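Side-chain contacts in BtGH115A (Bacteroides thetaiotaomicron, PDB 5BY3), which acts as a family GH115 4-O-methyl-alpha-glucuronidase with specificity for decorated arabinogalactans: residues F222-G227 and A252-I257; K256-G261 and E277-E282. One frame throughout, in Å; residues are numbered along the deposited sequence.

Contact 1. Residues F222-G227 and A252-I257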
# COMPACT_ATOMS: atom_id res chain seq x y z
N PHE A 222 15.07 -13.89 -8.05
CA PHE A 222 16.03 -12.99 -7.47
C PHE A 222 17.38 -13.63 -7.19
O PHE A 222 18.41 -13.10 -7.60
CB PHE A 222 15.49 -12.42 -6.17
CG PHE A 222 16.39 -11.44 -5.51
CD1 PHE A 222 16.44 -10.13 -5.92
CD2 PHE A 222 17.21 -11.83 -4.44
CE1 PHE A 222 17.27 -9.21 -5.30
CE2 PHE A 222 18.05 -10.92 -3.81
CZ PHE A 222 18.08 -9.60 -4.25
N PHE A 223 17.34 -14.77 -6.49
CA PHE A 223 18.55 -15.39 -5.96
C PHE A 223 19.29 -16.24 -6.99
O PHE A 223 20.37 -16.78 -6.72
CB PHE A 223 18.20 -16.20 -4.73
CG PHE A 223 18.04 -15.38 -3.48
CD1 PHE A 223 19.13 -14.68 -2.93
CD2 PHE A 223 16.82 -15.37 -2.81
CE1 PHE A 223 19.00 -13.96 -1.75
CE2 PHE A 223 16.69 -14.66 -1.61
CZ PHE A 223 17.78 -13.95 -1.08
N LEU A 224 18.67 -16.36 -8.16
CA LEU A 224 19.25 -16.95 -9.36
C LEU A 224 19.73 -15.88 -10.34
O LEU A 224 19.93 -16.18 -11.52
CB LEU A 224 18.21 -17.86 -10.05
CG LEU A 224 17.90 -19.15 -9.30
CD1 LEU A 224 17.10 -20.11 -10.16
CD2 LEU A 224 19.21 -19.78 -8.83
N THR A 225 19.87 -14.64 -9.85
CA THR A 225 20.30 -13.52 -10.68
C THR A 225 21.63 -13.08 -10.12
O THR A 225 21.74 -12.81 -8.94
CB THR A 225 19.30 -12.33 -10.67
OG1 THR A 225 17.98 -12.80 -11.00
CG2 THR A 225 19.72 -11.22 -11.65
N LYS A 226 22.63 -13.01 -10.99
CA LYS A 226 23.95 -12.63 -10.56
C LYS A 226 24.00 -11.13 -10.17
O LYS A 226 23.63 -10.25 -10.96
CB LYS A 226 24.96 -13.02 -11.66
CG LYS A 226 26.38 -12.50 -11.51
CD LYS A 226 27.22 -13.40 -10.62
CE LYS A 226 28.70 -13.19 -10.91
NZ LYS A 226 29.46 -13.23 -9.63
N GLY A 227 24.44 -10.87 -8.95
CA GLY A 227 24.60 -9.53 -8.41
C GLY A 227 23.60 -9.18 -7.32
O GLY A 227 23.93 -8.50 -6.33
N ALA A 252 7.66 -20.66 -7.60
CA ALA A 252 7.04 -20.21 -8.88
C ALA A 252 7.97 -20.26 -10.07
O ALA A 252 7.63 -20.88 -11.08
CB ALA A 252 6.42 -18.82 -8.74
N GLY A 253 9.16 -19.67 -9.92
CA GLY A 253 10.19 -19.65 -10.95
C GLY A 253 11.27 -20.73 -10.82
O GLY A 253 11.71 -21.27 -11.83
N GLU A 254 11.68 -21.04 -9.59
CA GLU A 254 12.86 -21.91 -9.32
C GLU A 254 12.57 -23.38 -9.38
O GLU A 254 13.42 -24.11 -9.83
CB GLU A 254 13.53 -21.63 -7.96
CG GLU A 254 14.19 -20.27 -7.87
CD GLU A 254 14.89 -20.04 -6.56
OE1 GLU A 254 14.29 -19.51 -5.60
OE2 GLU A 254 16.07 -20.40 -6.49
N TRP A 255 11.39 -23.81 -8.94
CA TRP A 255 11.07 -25.23 -8.89
C TRP A 255 11.22 -25.99 -10.22
O TRP A 255 11.70 -27.14 -10.25
CB TRP A 255 9.70 -25.51 -8.27
CG TRP A 255 9.49 -27.00 -8.12
CD1 TRP A 255 8.72 -27.80 -8.92
CD2 TRP A 255 10.13 -27.87 -7.17
NE1 TRP A 255 8.80 -29.11 -8.50
CE2 TRP A 255 9.65 -29.19 -7.43
CE3 TRP A 255 11.02 -27.67 -6.10
CZ2 TRP A 255 10.04 -30.29 -6.66
CZ3 TRP A 255 11.42 -28.78 -5.34
CH2 TRP A 255 10.92 -30.07 -5.63
N LYS A 256 10.81 -25.35 -11.31
CA LYS A 256 10.97 -25.96 -12.62
C LYS A 256 12.43 -25.90 -13.11
O LYS A 256 12.78 -26.63 -14.02
CB LYS A 256 9.97 -25.40 -13.64
CG LYS A 256 10.36 -24.09 -14.33
CD LYS A 256 9.68 -22.87 -13.71
CE LYS A 256 8.34 -22.54 -14.37
NZ LYS A 256 7.76 -21.26 -13.85
N ILE A 257 13.27 -25.05 -12.51
CA ILE A 257 14.69 -24.94 -12.87
C ILE A 257 15.64 -25.92 -12.11
O ILE A 257 16.56 -26.49 -12.71
CB ILE A 257 15.20 -23.47 -12.73
CG1 ILE A 257 14.63 -22.55 -13.82
CG2 ILE A 257 16.73 -23.38 -12.73
CD1 ILE A 257 14.58 -21.07 -13.43

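Contact 2. Residues K256-G261 and E277-E282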
# COMPACT_ATOMS: atom_id res chain seq x y z
N LYS A 256 10.81 -25.35 -11.31
CA LYS A 256 10.97 -25.96 -12.62
C LYS A 256 12.43 -25.90 -13.11
O LYS A 256 12.78 -26.63 -14.02
CB LYS A 256 9.97 -25.40 -13.64
CG LYS A 256 10.36 -24.09 -14.33
CD LYS A 256 9.68 -22.87 -13.71
CE LYS A 256 8.34 -22.54 -14.37
NZ LYS A 256 7.76 -21.26 -13.85
N ILE A 257 13.27 -25.05 -12.51
CA ILE A 257 14.69 -24.94 -12.87
C ILE A 257 15.64 -25.92 -12.11
O ILE A 257 16.56 -26.49 -12.71
CB ILE A 257 15.20 -23.47 -12.73
CG1 ILE A 257 14.63 -22.55 -13.82
CG2 ILE A 257 16.73 -23.38 -12.73
CD1 ILE A 257 14.58 -21.07 -13.43
N ARG A 258 15.38 -26.12 -10.81
CA ARG A 258 16.32 -26.72 -9.85
C ARG A 258 15.72 -27.90 -9.04
O ARG A 258 16.45 -28.63 -8.35
CB ARG A 258 16.66 -25.68 -8.78
CG ARG A 258 17.72 -24.60 -9.00
CD ARG A 258 17.64 -23.62 -7.81
NE ARG A 258 17.43 -24.33 -6.54
CZ ARG A 258 16.92 -23.83 -5.42
NH1 ARG A 258 16.52 -22.59 -5.33
NH2 ARG A 258 16.81 -24.60 -4.36
N GLY A 259 14.39 -28.01 -9.04
CA GLY A 259 13.72 -29.06 -8.25
C GLY A 259 13.53 -30.34 -9.04
O GLY A 259 13.90 -30.41 -10.22
N LYS A 260 12.98 -31.36 -8.39
CA LYS A 260 12.79 -32.67 -9.02
C LYS A 260 11.48 -33.29 -8.59
O LYS A 260 11.23 -33.46 -7.40
CB LYS A 260 13.99 -33.61 -8.74
CG LYS A 260 15.09 -33.56 -9.81
CD LYS A 260 16.45 -34.09 -9.30
CE LYS A 260 17.30 -32.97 -8.68
NZ LYS A 260 17.97 -33.38 -7.41
N GLY A 261 10.62 -33.59 -9.57
CA GLY A 261 9.34 -34.23 -9.27
C GLY A 261 8.35 -33.22 -8.74
O GLY A 261 8.51 -32.02 -8.95
N GLU A 277 17.27 -26.43 1.12
CA GLU A 277 18.60 -26.53 1.73
C GLU A 277 19.70 -25.81 0.97
O GLU A 277 20.48 -25.07 1.56
CB GLU A 277 19.00 -27.99 1.95
CG GLU A 277 20.46 -28.19 2.37
CD GLU A 277 20.82 -29.66 2.52
OE1 GLU A 277 21.02 -30.11 3.68
OE2 GLU A 277 20.88 -30.34 1.47
N ASP A 278 19.76 -26.04 -0.33
CA ASP A 278 20.83 -25.46 -1.13
C ASP A 278 20.85 -23.95 -0.96
O ASP A 278 21.91 -23.33 -0.90
CB ASP A 278 20.66 -25.84 -2.59
CG ASP A 278 20.78 -27.34 -2.83
OD1 ASP A 278 21.19 -28.06 -1.88
OD2 ASP A 278 20.48 -27.79 -3.98
N ARG A 279 19.64 -23.39 -0.86
CA ARG A 279 19.39 -21.96 -0.77
C ARG A 279 19.76 -21.39 0.60
O ARG A 279 20.49 -20.43 0.67
CB ARG A 279 17.92 -21.66 -1.11
CG ARG A 279 17.40 -20.28 -0.75
CD ARG A 279 18.09 -19.14 -1.50
NE ARG A 279 18.42 -19.45 -2.89
CZ ARG A 279 17.55 -19.43 -3.88
NH1 ARG A 279 16.27 -19.10 -3.66
NH2 ARG A 279 17.95 -19.72 -5.10
N VAL A 280 19.24 -21.98 1.66
CA VAL A 280 19.64 -21.65 3.03
C VAL A 280 21.18 -21.67 3.19
O VAL A 280 21.71 -20.82 3.89
CB VAL A 280 18.97 -22.59 4.04
CG1 VAL A 280 19.17 -22.11 5.47
CG2 VAL A 280 17.50 -22.72 3.73
N LYS A 281 21.87 -22.61 2.53
CA LYS A 281 23.33 -22.69 2.50
C LYS A 281 23.98 -21.42 1.96
O LYS A 281 24.87 -20.86 2.61
CB LYS A 281 23.82 -23.89 1.67
CG LYS A 281 23.84 -25.23 2.37
CD LYS A 281 24.81 -26.18 1.69
CE LYS A 281 24.59 -27.62 2.14
NZ LYS A 281 25.47 -28.62 1.46
N GLU A 282 23.53 -20.94 0.80
CA GLU A 282 24.21 -19.82 0.13
C GLU A 282 23.89 -18.41 0.68
O GLU A 282 24.50 -17.41 0.27
CB GLU A 282 23.97 -19.88 -1.38
CG GLU A 282 22.52 -19.64 -1.77
CD GLU A 282 22.30 -19.59 -3.27
OE1 GLU A 282 23.26 -19.83 -4.05
OE2 GLU A 282 21.15 -19.32 -3.67

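Contact 1. Residues F222-G227 and A252-I257
The carboxylate of Glu254 is the flat group that meets Leu224: Glu254 OE2 lies 3.6 Å from Leu224 CG. Two further flat groups meet within the 222-227 segment, the rings of Phe222 and Phe223. Phe222 CD2 sits over the centre of one face of the Phe223 ring, 3.6 Å above its plane, while Phe223 CD2 lies at the Phe222 edge, in plane. Both rings lead away from the helix toward Met239, leaving Leu224 to make the crossing. Leu224 CD1 touches the aliphatic stem of the acid, 3.7 Å from Glu254 CG, and Leu224 CD2 comes to 4.0 Å from Glu254 OE2. Leu224 CD1 also touches Ile257 CG2, at 4.2 Å. Leu224 has CG anti to its own carbonyl carbon (chi1 -71°), which carries CG beside Glu254 OE2. No hydrogen bond spans the segments. The acid finds its polar partners elsewhere: OE2 is bridged to Arg258 and Arg279, and OE1 accepts from Asn250 N at the start of helix 251-258. That helix is kinked here, with Ile257 N bonding to Glu254 O at 2.8 Å; Lys256 NZ turns back to Ala252 O, also at 2.8 Å and in the carbonyl plane. In the TIM-barrel domain the contact sets the loop between strand 210-212 and helix 228-235 against the helical region that follows the next strand, 238-239. The chemistry is thus mixed: a leucine lies against a buried acid whose charge is answered by arginines outside the two segments, and its hydrocarbon probably keeps water from that side of the carboxylate.

Contact 2. Residues K256-G261 and E277-E282
Two arginines from the two segments, Arg258 through NH1 and Arg279 through NH2, converge on one oxygen, OE2 of Glu254, which bridges them. The shared anion probably explains why these two donors stand only 3.2 Å apart, NH1 of Arg258 to NH2 of Arg279, with no bond between them. Arg258 NH1 comes in over one face of the Arg279 guanidinium, 3.6 Å from Arg279 CZ, and the two planes are turned 66° apart. Arg279 reaches this place by folding: CG is anti to its backbone N (chi1 166°), and bends at chi2 and chi3 swing the head toward helix 251-258. Its rotation is then fixed from several directions. Arg279 NE gives a 2.8 Å salt-bridging bond to Glu282 OE2, meeting the anti side of that carboxylate, and Arg279 NH1 donates to Ala248 O. Arg258 also passes Asp278, whose CB is 4.4 Å from Arg258 NH2; the charged groups there are near but not paired. If a leucine stood in place of Arg279, Glu282 and the Ala248 carbonyl would probably lose their donor and Glu254 would be left with one arginine fewer. Glu254, one turn before Arg258 on helix 251-258, carries the bridge across to Arg279 on helix 265-283, and the alternating charges, Glu282, Arg279, Glu254 and Arg258, are likely to stabilise one another's ionised forms.

From the N terminus, the chain leaves strand 210-212, enters 222-227, runs through helix 228-235 and strand 238-239, and returns at 252-257, where contact 1 closes a loop of 24 residues. Contact 2 starts on the same helix, sharing Lys256 and Ile257, and closes a shorter loop of 15 residues, mostly the first part of helix 265-283. The loops follow one another, neither nesting nor crossing. Helix 251-258 is common to both, and 222-227 and 277-282 also meet directly, Phe223 CB packing 3.4 Å from Arg279 CZ. Trp255 NE1 probably bonds to Gly261 O as well. Contact 1 ties the connection after strand 210-212 to the one after 238-239; contact 2 joins two helices within the latter.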